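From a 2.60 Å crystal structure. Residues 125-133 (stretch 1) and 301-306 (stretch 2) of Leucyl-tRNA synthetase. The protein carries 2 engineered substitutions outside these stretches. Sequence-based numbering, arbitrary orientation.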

# COMPACT_ATOMS: atom_id res chain seq x y z
N VAL A 125 -6.23 -17.85 4.91
CA VAL A 125 -7.18 -18.96 4.85
C VAL A 125 -7.95 -18.93 3.52
O VAL A 125 -8.01 -19.94 2.82
CB VAL A 125 -8.16 -18.95 6.08
CG1 VAL A 125 -9.36 -19.88 5.84
CG2 VAL A 125 -7.43 -19.34 7.37
N ASN A 126 -8.50 -17.76 3.18
CA ASN A 126 -9.27 -17.59 1.94
C ASN A 126 -8.41 -17.76 0.70
O ASN A 126 -8.92 -17.90 -0.41
CB ASN A 126 -9.97 -16.23 1.93
N MET A 127 -7.10 -17.76 0.90
CA MET A 127 -6.13 -17.91 -0.18
C MET A 127 -5.70 -19.37 -0.31
O MET A 127 -5.22 -19.79 -1.37
CB MET A 127 -4.93 -17.02 0.09
CG MET A 127 -4.20 -16.55 -1.15
SD MET A 127 -3.76 -14.81 -1.07
CE MET A 127 -2.95 -14.72 0.52
N ALA A 128 -5.86 -20.12 0.77
CA ALA A 128 -5.57 -21.55 0.80
C ALA A 128 -6.68 -22.38 0.14
O ALA A 128 -6.41 -23.45 -0.42
CB ALA A 128 -5.32 -22.02 2.23
N HIS A 129 -7.92 -21.89 0.19
CA HIS A 129 -9.06 -22.57 -0.44
C HIS A 129 -9.13 -22.36 -1.96
O HIS A 129 -10.10 -22.76 -2.61
CB HIS A 129 -10.39 -22.19 0.24
CG HIS A 129 -10.47 -22.57 1.69
ND1 HIS A 129 -11.16 -21.82 2.62
CD2 HIS A 129 -9.93 -23.61 2.37
CE1 HIS A 129 -11.04 -22.38 3.81
NE2 HIS A 129 -10.30 -23.47 3.69
N GLN A 130 -8.09 -21.74 -2.52
CA GLN A 130 -7.90 -21.66 -3.97
C GLN A 130 -6.46 -21.99 -4.37
O GLN A 130 -5.96 -21.50 -5.39
CB GLN A 130 -8.37 -20.31 -4.53
CG GLN A 130 -7.78 -19.07 -3.85
CD GLN A 130 -8.47 -17.79 -4.28
OE1 GLN A 130 -9.04 -17.08 -3.46
NE2 GLN A 130 -8.42 -17.48 -5.57
N GLY A 131 -5.80 -22.81 -3.55
CA GLY A 131 -4.52 -23.43 -3.87
C GLY A 131 -3.31 -22.53 -4.09
O GLY A 131 -2.46 -22.82 -4.93
N LEU A 132 -3.23 -21.46 -3.32
CA LEU A 132 -2.13 -20.51 -3.48
C LEU A 132 -1.02 -20.67 -2.44
O LEU A 132 -0.24 -19.74 -2.20
CB LEU A 132 -2.66 -19.07 -3.57
CG LEU A 132 -3.44 -18.76 -4.86
CD1 LEU A 132 -4.35 -17.55 -4.71
CD2 LEU A 132 -2.50 -18.60 -6.06
N ASN A 133 -0.93 -21.85 -1.84
CA ASN A 133 0.13 -22.17 -0.87
C ASN A 133 1.38 -22.67 -1.56
O ASN A 133 1.37 -22.97 -2.76
CB ASN A 133 -0.34 -23.25 0.11
CG ASN A 133 -1.82 -23.16 0.43
OD1 ASN A 133 -2.40 -22.07 0.42
ND2 ASN A 133 -2.43 -24.30 0.71
N CYS A 301 1.08 -8.35 -8.49
CA CYS A 301 -0.17 -8.63 -7.81
C CYS A 301 -0.51 -10.12 -7.75
O CYS A 301 0.05 -10.92 -8.50
CB CYS A 301 -1.32 -7.83 -8.45
SG CYS A 301 -2.12 -8.64 -9.85
N ILE A 302 -1.40 -10.46 -6.83
CA ILE A 302 -1.98 -11.79 -6.71
C ILE A 302 -3.50 -11.63 -6.78
O ILE A 302 -4.09 -10.87 -6.00
CB ILE A 302 -1.58 -12.46 -5.38
CG1 ILE A 302 -0.09 -12.82 -5.39
CG2 ILE A 302 -2.43 -13.70 -5.12
CD1 ILE A 302 0.50 -13.09 -4.02
N VAL A 303 -4.13 -12.32 -7.72
CA VAL A 303 -5.58 -12.24 -7.88
C VAL A 303 -6.23 -13.35 -7.08
O VAL A 303 -5.82 -14.51 -7.19
CB VAL A 303 -6.01 -12.31 -9.37
CG1 VAL A 303 -7.51 -12.09 -9.52
CG2 VAL A 303 -5.24 -11.28 -10.21
N TYR A 304 -7.22 -13.01 -6.27
CA TYR A 304 -7.96 -13.99 -5.48
C TYR A 304 -9.45 -13.65 -5.34
O TYR A 304 -9.92 -12.69 -5.95
CB TYR A 304 -7.29 -14.22 -4.11
CG TYR A 304 -7.45 -13.10 -3.09
CD1 TYR A 304 -8.32 -13.24 -2.01
CD2 TYR A 304 -6.70 -11.92 -3.19
CE1 TYR A 304 -8.46 -12.23 -1.07
CE2 TYR A 304 -6.84 -10.91 -2.25
CZ TYR A 304 -7.72 -11.07 -1.19
OH TYR A 304 -7.87 -10.07 -0.26
N SER A 305 -10.18 -14.45 -4.56
CA SER A 305 -11.62 -14.24 -4.36
C SER A 305 -12.07 -14.59 -2.94
O SER A 305 -11.39 -15.34 -2.23
CB SER A 305 -12.43 -15.03 -5.40
OG SER A 305 -11.76 -16.21 -5.81
N GLU A 306 -13.20 -14.02 -2.53
CA GLU A 306 -13.76 -14.23 -1.18
C GLU A 306 -15.29 -14.18 -1.19
O GLU A 306 -15.89 -13.51 -2.04
CB GLU A 306 -13.20 -13.18 -0.22

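The contact joins the last turn of a helix, and the loop that follows it, to a strand some 170 residues further along the chain. It is small, burying 297 Å² over both sides, and no clear hydrogen bond crosses it. What holds it is mostly side-chain packing: M127 and L132 from the first stretch against I302 and Y304 from the second, with Q130 reaching across beside them.

The backbone of stretch 1 sets up this arrangement. The helix winds down through A128 N to V125 O (3.0 Å) and H129 N to V125 O (3.3 Å), and the chain then turns back on itself, with G131 N 3.3 Å from A128 O and L132 N 3.2 Å from M127 O in hydrogen bonds. The last of these ties L132 to the residue whose side chain shares its target. G131 sits in the turn with phi 64°, a value that by itself favours glycine, and it makes no contact with the strand. It lies between Q130 and L132, both of which direct CA to CB toward the strand.

The strand follows the usual alternation: I302 and Y304 direct CA to CB toward stretch 1, whereas V303 points away and offers chiefly its carbonyl. I302, with chi1 m and chi2 t, places CG2 within reach of two partners, 4.3 Å from L132 CD1 and 4.4 Å from M127 SD. A beta-branched residue suits this place, since the branch supplies a methyl close to the backbone. L132 adopts the common m,t leucine rotamer, and its CD1 also lies 4.5 Å from Y304 CB and 4.2 Å from V303 O, so one methyl spans three successive strand residues.

M127 has the harder task because its CA-to-CB bond points sideways. Its chi1 is t at -152°, chi2 lies between wells at 137°, and chi3 is p at 51°; together these carry the sulfur to the strand. A long, flexible, unbranched chain can make such a bend. The sulfur stands 4.8 Å from the centroid of the Y304 ring, 21° off the ring normal, an oblique sulfur-aromatic contact. Y304 sets its ring with chi1 p at 73° and chi2 at 105°. Both residues are buried, and the polarizable sulfur makes a good partner for an aromatic ring.

Q130 works at the border of this apolar patch. With chi1 p and chi2 t, the side chain extends across to the strand, and its terminal amide comes to the edge of the Y304 ring, near the ring plane. The amide orientation is uncertain, so its polar pairings with the exposed S305 remain open; a long side chain with a polar end nevertheless suits a place where packing gives way to strand backbone. Beyond it, N126 directs CA to CB toward the strand, but its side chain is modelled only to CB, and its closest approach is backbone to backbone, N126 O to S305 O at 4.0 Å.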